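Local coordinates for dual specificity protein phosphatase 14 (Homo sapiens, PDB 2WGP) that dephosphorylates phosphotyrosine and phosphoserine or phosphothreonine residues of proteins, inactivating the MAP kinases ERK, JNK and p38, at residues A[73-78]-A[90-95]; A[33-38]-A[119-124]. One frame throughout, in Å; residues are numbered along the deposited sequence.

Contact 1: residues A[73-78]-A[90-95]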
ATOM      1  N   VAL A  73       0.492  11.652  33.733  1.00 27.32           N
ATOM      2  CA  VAL A  73       0.379  12.153  32.361  1.00 27.80           C
ATOM      3  C   VAL A  73       0.106  10.975  31.413  1.00 26.89           C
ATOM      4  O   VAL A  73       0.900  10.066  31.311  1.00 25.92           O
ATOM      5  CB  VAL A  73       1.660  12.876  31.898  1.00 27.83           C
ATOM      6  CG1 VAL A  73       1.508  13.384  30.451  1.00 28.89           C
ATOM      7  CG2 VAL A  73       2.017  14.036  32.865  1.00 30.10           C
ATOM      8  N   LYS A  74      -1.033  11.004  30.742  1.00 26.85           N
ATOM      9  CA  LYS A  74      -1.425   9.942  29.810  1.00 26.89           C
ATOM     10  C   LYS A  74      -1.027  10.355  28.396  1.00 26.67           C
ATOM     11  O   LYS A  74      -1.385  11.443  27.937  1.00 26.55           O
ATOM     12  CB  LYS A  74      -2.931   9.757  29.893  1.00 27.78           C
ATOM     13  CG  LYS A  74      -3.564   8.730  28.954  1.00 29.62           C
ATOM     14  CD  LYS A  74      -3.496   7.337  29.571  1.00 31.57           C
ATOM     15  CE  LYS A  74      -4.587   6.452  29.020  1.00 29.69           C
ATOM     16  NZ  LYS A  74      -4.638   5.146  29.705  1.00 27.94           N
ATOM     17  N   VAL A  75      -0.288   9.478  27.724  1.00 26.95           N
ATOM     18  CA  VAL A  75       0.085   9.610  26.317  1.00 26.82           C
ATOM     19  C   VAL A  75      -0.552   8.413  25.563  1.00 27.12           C
ATOM     20  O   VAL A  75       0.051   7.337  25.470  1.00 26.16           O
ATOM     21  CB  VAL A  75       1.630   9.646  26.185  1.00 27.92           C
ATOM     22  CG1 VAL A  75       2.095   9.604  24.726  1.00 26.73           C
ATOM     23  CG2 VAL A  75       2.173  10.874  26.931  1.00 27.49           C
ATOM     24  N   PRO A  76      -1.775   8.606  25.030  1.00 25.86           N
ATOM     25  CA  PRO A  76      -2.571   7.447  24.634  1.00 26.83           C
ATOM     26  C   PRO A  76      -2.279   6.956  23.220  1.00 27.06           C
ATOM     27  O   PRO A  76      -3.106   7.122  22.300  1.00 28.20           O
ATOM     28  CB  PRO A  76      -4.016   7.947  24.789  1.00 26.66           C
ATOM     29  CG  PRO A  76      -3.945   9.376  24.526  1.00 26.19           C
ATOM     30  CD  PRO A  76      -2.591   9.841  25.000  1.00 27.00           C
ATOM     31  N   LEU A  77      -1.162   6.244  23.111  1.00 27.76           N
ATOM     32  CA  LEU A  77      -0.649   5.660  21.880  1.00 27.63           C
ATOM     33  C   LEU A  77      -0.658   4.134  21.945  1.00 26.33           C
ATOM     34  O   LEU A  77      -0.478   3.567  23.010  1.00 26.36           O
ATOM     35  CB  LEU A  77       0.840   6.031  21.730  1.00 28.74           C
ATOM     36  CG  LEU A  77       1.243   7.494  21.587  1.00 30.85           C
ATOM     37  CD1 LEU A  77       2.718   7.669  22.066  1.00 33.50           C
ATOM     38  CD2 LEU A  77       1.032   7.956  20.157  1.00 30.37           C
ATOM     39  N   ALA A  78      -0.805   3.506  20.787  1.00 25.91           N
ATOM     40  CA  ALA A  78      -0.584   2.070  20.587  1.00 25.00           C
ATOM     41  C   ALA A  78       0.860   1.866  20.145  1.00 25.15           C
ATOM     42  O   ALA A  78       1.479   2.787  19.616  1.00 24.63           O
ATOM     43  CB  ALA A  78      -1.524   1.530  19.546  1.00 24.84           C
ATOM     44  N   ASP A  90       8.552  16.444  22.164  1.00 25.59           N
ATOM     45  CA  ASP A  90       8.818  17.707  22.875  1.00 25.81           C
ATOM     46  C   ASP A  90       8.015  17.793  24.170  1.00 25.94           C
ATOM     47  O   ASP A  90       8.558  18.121  25.211  1.00 24.54           O
ATOM     48  CB  ASP A  90       8.523  18.940  21.994  1.00 25.42           C
ATOM     49  CG  ASP A  90       9.601  19.180  20.945  1.00 25.93           C
ATOM     50  OD1 ASP A  90       9.253  19.527  19.787  1.00 27.17           O
ATOM     51  OD2 ASP A  90      10.799  19.030  21.275  1.00 25.43           O
ATOM     52  N   THR A  91       6.728  17.446  24.122  1.00 26.07           N
ATOM     53  CA  THR A  91       5.890  17.631  25.307  1.00 26.77           C
ATOM     54  C   THR A  91       6.306  16.707  26.459  1.00 26.24           C
ATOM     55  O   THR A  91       6.379  17.158  27.620  1.00 25.38           O
ATOM     56  CB  THR A  91       4.384  17.544  24.971  1.00 27.67           C
ATOM     57  OG1 THR A  91       4.083  16.258  24.450  1.00 29.22           O
ATOM     58  CG2 THR A  91       3.995  18.620  23.912  1.00 29.98           C
ATOM     59  N   VAL A  92       6.652  15.450  26.165  1.00 25.80           N
ATOM     60  CA  VAL A  92       7.075  14.517  27.220  1.00 25.71           C
ATOM     61  C   VAL A  92       8.488  14.875  27.697  1.00 25.99           C
ATOM     62  O   VAL A  92       8.758  14.852  28.898  1.00 24.89           O
ATOM     63  CB  VAL A  92       6.953  13.001  26.815  1.00 25.81           C
ATOM     64  CG1 VAL A  92       7.613  12.064  27.829  1.00 25.69           C
ATOM     65  CG2 VAL A  92       5.470  12.604  26.626  1.00 24.50           C
ATOM     66  N   ALA A  93       9.386  15.171  26.755  1.00 25.91           N
ATOM     67  CA  ALA A  93      10.745  15.569  27.094  1.00 25.74           C
ATOM     68  C   ALA A  93      10.746  16.842  27.962  1.00 25.77           C
ATOM     69  O   ALA A  93      11.445  16.912  28.972  1.00 25.81           O
ATOM     70  CB  ALA A  93      11.573  15.749  25.830  1.00 25.60           C
ATOM     71  N   ASP A  94       9.939  17.822  27.586  1.00 25.48           N
ATOM     72  CA  ASP A  94       9.758  19.035  28.401  1.00 25.88           C
ATOM     73  C   ASP A  94       9.209  18.742  29.810  1.00 25.61           C
ATOM     74  O   ASP A  94       9.645  19.356  30.779  1.00 26.03           O
ATOM     75  CB  ASP A  94       8.855  20.034  27.676  1.00 25.52           C
ATOM     76  CG  ASP A  94       9.505  20.630  26.443  1.00 27.08           C
ATOM     77  OD1 ASP A  94      10.705  20.362  26.194  1.00 28.87           O
ATOM     78  OD2 ASP A  94       8.811  21.388  25.729  1.00 26.93           O
ATOM     79  N   LYS A  95       8.277  17.805  29.914  1.00 25.78           N
ATOM     80  CA  LYS A  95       7.714  17.413  31.217  1.00 26.68           C
ATOM     81  C   LYS A  95       8.758  16.745  32.130  1.00 25.78           C
ATOM     82  O   LYS A  95       8.906  17.123  33.302  1.00 23.78           O
ATOM     83  CB  LYS A  95       6.488  16.511  31.036  1.00 26.42           C
ATOM     84  CG  LYS A  95       5.823  16.094  32.357  1.00 28.34           C
ATOM     85  CD  LYS A  95       5.393  17.287  33.184  1.00 28.93           C
ATOM     86  CE  LYS A  95       4.557  16.898  34.393  1.00 29.27           C
ATOM     87  NZ  LYS A  95       4.126  18.156  35.154  1.00 28.92           N
TER
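Val75 and Val92 meet methyl to methyl, CG2 of Val75 lying 3.7 Å from CG2 of Val92, with the two side chains set at a slant to each other. In each valine the touching branch is the one anti to the carbonyl carbon and beside the backbone N, because CG1 takes the place anti to N (chi1 173° in Val75, 170° in Val92). One turn further along the helix a second, looser contact forms where CG2 of Val73 lies 4.1 Å from CE of Lys95. The lysine starts out extended and then bends at chi2 (58°), which carries the end of its aliphatic chain past the valine. Its ammonium group goes on to a salt bridge with Glu71, so the methylenes serve as apolar filling while the charge finds its mate at the edge of the sheet. Beta-branched valine suits the extended backbone at Val73 and Val75; on the helix, Val92 offers a short apolar methyl to the buried side. No hydrogen bond joins 73-78 to 90-95, and the two segments bury just 126 Å² between them. Val75 also packs on Val56 and Tyr88, and its backbone, like that of Val73, bonds to the neighbouring strand 54-57. Just beyond, Pro76 centres an inverse gamma turn, closed by Leu77 N to Val75 O at 2.9 Å, where the chain leaves the strand. The outermost strand of this chain's sheet, with the loop that follows it, thus packs against a helix, as in the alpha/beta core of the protein-tyrosine phosphatase fold, the side chain of Val75 about 9 Å from that of the catalytic Cys110.

Contact 2: residues A[33-38]-A[119-124]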
ATOM      1  N   LEU A  33      14.870  10.153  35.787  1.00 25.44           N
ATOM      2  CA  LEU A  33      14.103   9.471  34.734  1.00 24.69           C
ATOM      3  C   LEU A  33      14.260   7.976  34.846  1.00 24.66           C
ATOM      4  O   LEU A  33      15.390   7.445  34.842  1.00 24.06           O
ATOM      5  CB  LEU A  33      14.501   9.943  33.316  1.00 24.67           C
ATOM      6  CG  LEU A  33      13.829   9.266  32.107  1.00 24.38           C
ATOM      7  CD1 LEU A  33      12.338   9.571  32.064  1.00 24.07           C
ATOM      8  CD2 LEU A  33      14.484   9.660  30.782  1.00 24.90           C
ATOM      9  N   PHE A  34      13.106   7.308  34.916  1.00 24.23           N
ATOM     10  CA  PHE A  34      13.051   5.868  34.915  1.00 24.72           C
ATOM     11  C   PHE A  34      12.130   5.408  33.790  1.00 24.72           C
ATOM     12  O   PHE A  34      11.171   6.107  33.414  1.00 24.89           O
ATOM     13  CB  PHE A  34      12.526   5.352  36.248  1.00 24.18           C
ATOM     14  CG  PHE A  34      13.382   5.743  37.422  1.00 24.95           C
ATOM     15  CD1 PHE A  34      14.282   4.822  37.981  1.00 25.83           C
ATOM     16  CD2 PHE A  34      13.293   7.020  37.975  1.00 25.54           C
ATOM     17  CE1 PHE A  34      15.076   5.180  39.075  1.00 24.96           C
ATOM     18  CE2 PHE A  34      14.104   7.380  39.052  1.00 25.95           C
ATOM     19  CZ  PHE A  34      14.993   6.455  39.591  1.00 23.89           C
ATOM     20  N   LEU A  35      12.412   4.214  33.281  1.00 25.44           N
ATOM     21  CA  LEU A  35      11.619   3.571  32.241  1.00 26.37           C
ATOM     22  C   LEU A  35      11.101   2.236  32.782  1.00 26.59           C
ATOM     23  O   LEU A  35      11.833   1.502  33.473  1.00 25.37           O
ATOM     24  CB  LEU A  35      12.518   3.323  31.033  1.00 29.03           C
ATOM     25  CG  LEU A  35      12.091   2.523  29.816  1.00 28.53           C
ATOM     26  CD1 LEU A  35      13.173   2.550  28.767  1.00 30.69           C
ATOM     27  CD2 LEU A  35      11.715   1.083  30.165  1.00 34.98           C
ATOM     28  N   GLY A  36       9.855   1.897  32.461  1.00 26.65           N
ATOM     29  CA  GLY A  36       9.297   0.656  32.951  1.00 27.68           C
ATOM     30  C   GLY A  36       8.150   0.036  32.175  1.00 27.48           C
ATOM     31  O   GLY A  36       7.579   0.634  31.257  1.00 26.62           O
ATOM     32  N   ARG A  37       7.853  -1.196  32.584  1.00 28.86           N
ATOM     33  CA  ARG A  37       6.610  -1.894  32.287  1.00 28.87           C
ATOM     34  C   ARG A  37       5.474  -1.365  33.111  1.00 30.10           C
ATOM     35  O   ARG A  37       5.673  -0.893  34.239  1.00 29.05           O
ATOM     36  CB  ARG A  37       6.744  -3.373  32.673  1.00 29.46           C
ATOM     37  CG  ARG A  37       7.695  -4.113  31.850  1.00 29.11           C
ATOM     38  CD  ARG A  37       7.494  -5.621  31.910  1.00 27.27           C
ATOM     39  NE  ARG A  37       8.301  -6.260  32.951  1.00 26.30           N
ATOM     40  CZ  ARG A  37       7.835  -6.845  34.058  1.00 27.28           C
ATOM     41  NH1 ARG A  37       6.550  -6.894  34.333  1.00 27.78           N
ATOM     42  NH2 ARG A  37       8.681  -7.402  34.910  1.00 27.95           N
ATOM     43  N   GLY A  38       4.256  -1.523  32.592  1.00 31.49           N
ATOM     44  CA  GLY A  38       3.062  -0.986  33.272  1.00 32.73           C
ATOM     45  C   GLY A  38       2.854  -1.607  34.640  1.00 32.99           C
ATOM     46  O   GLY A  38       2.418  -0.937  35.557  1.00 33.18           O
ATOM     47  N   THR A 119      11.217   4.830  23.424  1.00 21.35           N
ATOM     48  CA  THR A 119      11.282   5.821  22.329  1.00 21.39           C
ATOM     49  C   THR A 119      11.235   7.247  22.904  1.00 22.40           C
ATOM     50  O   THR A 119      12.008   8.119  22.512  1.00 20.92           O
ATOM     51  CB  THR A 119      10.157   5.620  21.301  1.00 22.32           C
ATOM     52  OG1 THR A 119      10.282   4.302  20.708  1.00 23.15           O
ATOM     53  CG2 THR A 119      10.214   6.734  20.220  1.00 22.34           C
ATOM     54  N   LEU A 120      10.319   7.462  23.843  1.00 22.89           N
ATOM     55  CA  LEU A 120      10.181   8.751  24.495  1.00 22.56           C
ATOM     56  C   LEU A 120      11.401   9.120  25.334  1.00 22.60           C
ATOM     57  O   LEU A 120      11.822  10.292  25.332  1.00 21.37           O
ATOM     58  CB  LEU A 120       8.912   8.767  25.346  1.00 23.84           C
ATOM     59  CG  LEU A 120       7.582   8.668  24.575  1.00 23.09           C
ATOM     60  CD1 LEU A 120       6.444   8.438  25.552  1.00 22.77           C
ATOM     61  CD2 LEU A 120       7.356   9.921  23.669  1.00 24.82           C
ATOM     62  N   CYS A 121      11.982   8.142  26.035  1.00 22.72           N
ATOM     63  CA  CYS A 121      13.237   8.363  26.780  1.00 22.52           C
ATOM     64  C   CYS A 121      14.397   8.724  25.851  1.00 22.90           C
ATOM     65  O   CYS A 121      15.169   9.637  26.162  1.00 22.77           O
ATOM     66  CB  CYS A 121      13.595   7.154  27.651  1.00 22.33           C
ATOM     67  SG  CYS A 121      12.471   6.867  28.988  1.00 23.80           S
ATOM     68  N   ILE A 122      14.505   8.036  24.713  1.00 22.95           N
ATOM     69  CA  ILE A 122      15.554   8.345  23.734  1.00 23.16           C
ATOM     70  C   ILE A 122      15.410   9.785  23.216  1.00 23.02           C
ATOM     71  O   ILE A 122      16.408  10.522  23.089  1.00 22.53           O
ATOM     72  CB  ILE A 122      15.571   7.325  22.546  1.00 23.22           C
ATOM     73  CG1 ILE A 122      16.071   5.953  23.021  1.00 23.22           C
ATOM     74  CG2 ILE A 122      16.459   7.821  21.417  1.00 22.56           C
ATOM     75  CD1 ILE A 122      15.737   4.759  22.050  1.00 24.12           C
ATOM     76  N   ALA A 123      14.165  10.198  22.959  1.00 23.11           N
ATOM     77  CA  ALA A 123      13.915  11.550  22.465  1.00 22.70           C
ATOM     78  C   ALA A 123      14.338  12.590  23.528  1.00 22.58           C
ATOM     79  O   ALA A 123      14.982  13.593  23.200  1.00 22.06           O
ATOM     80  CB  ALA A 123      12.437  11.716  22.075  1.00 22.61           C
ATOM     81  N   TYR A 124      13.995  12.328  24.788  1.00 22.85           N
ATOM     82  CA  TYR A 124      14.386  13.185  25.921  1.00 23.65           C
ATOM     83  C   TYR A 124      15.912  13.337  26.058  1.00 23.59           C
ATOM     84  O   TYR A 124      16.427  14.451  26.205  1.00 23.59           O
ATOM     85  CB  TYR A 124      13.792  12.650  27.247  1.00 24.63           C
ATOM     86  CG  TYR A 124      14.411  13.281  28.463  1.00 24.24           C
ATOM     87  CD1 TYR A 124      14.041  14.575  28.870  1.00 23.98           C
ATOM     88  CD2 TYR A 124      15.416  12.618  29.182  1.00 25.68           C
ATOM     89  CE1 TYR A 124      14.624  15.174  29.966  1.00 24.69           C
ATOM     90  CE2 TYR A 124      16.034  13.224  30.273  1.00 25.31           C
ATOM     91  CZ  TYR A 124      15.632  14.494  30.666  1.00 25.48           C
ATOM     92  OH  TYR A 124      16.212  15.077  31.758  1.00 25.93           O
TER
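Strand 33-36 and helix 119-124 run nearly antiparallel, their N-to-C directions 158° apart and their axes approaching to 9.6 Å, a spacing filled by one layer of side chains. The backbones come nearest at Leu35 and Cys121, whose CA atoms are 7.4 Å apart. Alternation along the strand turns Leu33 and Leu35 toward the helix and Phe34 away from it. On the strand side Leu33 does most of the touching: its CD2 methyl lies 3.5 Å from CD2 of Tyr124 and 3.9 Å from SG of Cys121, and the branched end of leucine suits a place where one methyl must meet both ring and sulfur. The methyl approaches the tyrosine ring obliquely, while the two side chains pass each other in opposite directions. CG anti to the backbone N (chi1 166°) swings the Tyr124 ring toward the strand, where CD2 is its nearest atom to Leu33; the ring is long enough to bridge the distance from the helix. Cys121 is small enough to sit where the backbones are closest, its sulfur 4.1 Å from CB of Leu35 and also beside CG and CD1 of Leu33. This thiol acts as an apolar filler here, distinct from the catalytic Cys110. Replacing Leu33 with an alanine would probably open a gap between strand and helix, leaving the Tyr124 ring and the Cys121 sulfur without the methyl they share. Around this buried layer, Leu33 and Tyr124 both also touch Ile96 of helix 89-101, and Leu35 packs on Val140 of helix 133-143. Backbone bonds tie strand 33-36 to strands 106-109 and 26-28, while helix 116-129 rests on helix 151-165 through Thr119, Ile122 and Ala123.

Overall arrangement
Both contacts lay a helix against the same five-stranded mixed sheet, at different places across it. Contact 2 lies about 3 Å from the centre of the chain and all its touching residues are buried; contact 1, about 10 Å from that centre, involves the outermost strand 71-74 and is only partly buried. Their chemistry follows: contact 2 joins leucines to a thiol and an aromatic ring, whereas contact 1 combines small valines with a lysine whose charged end pairs with Glu71. The contact centres are 10 Å apart, and the helices touch directly where Ala93 O meets Tyr124 CD1 at 3.5 Å, so the two packing layers adjoin.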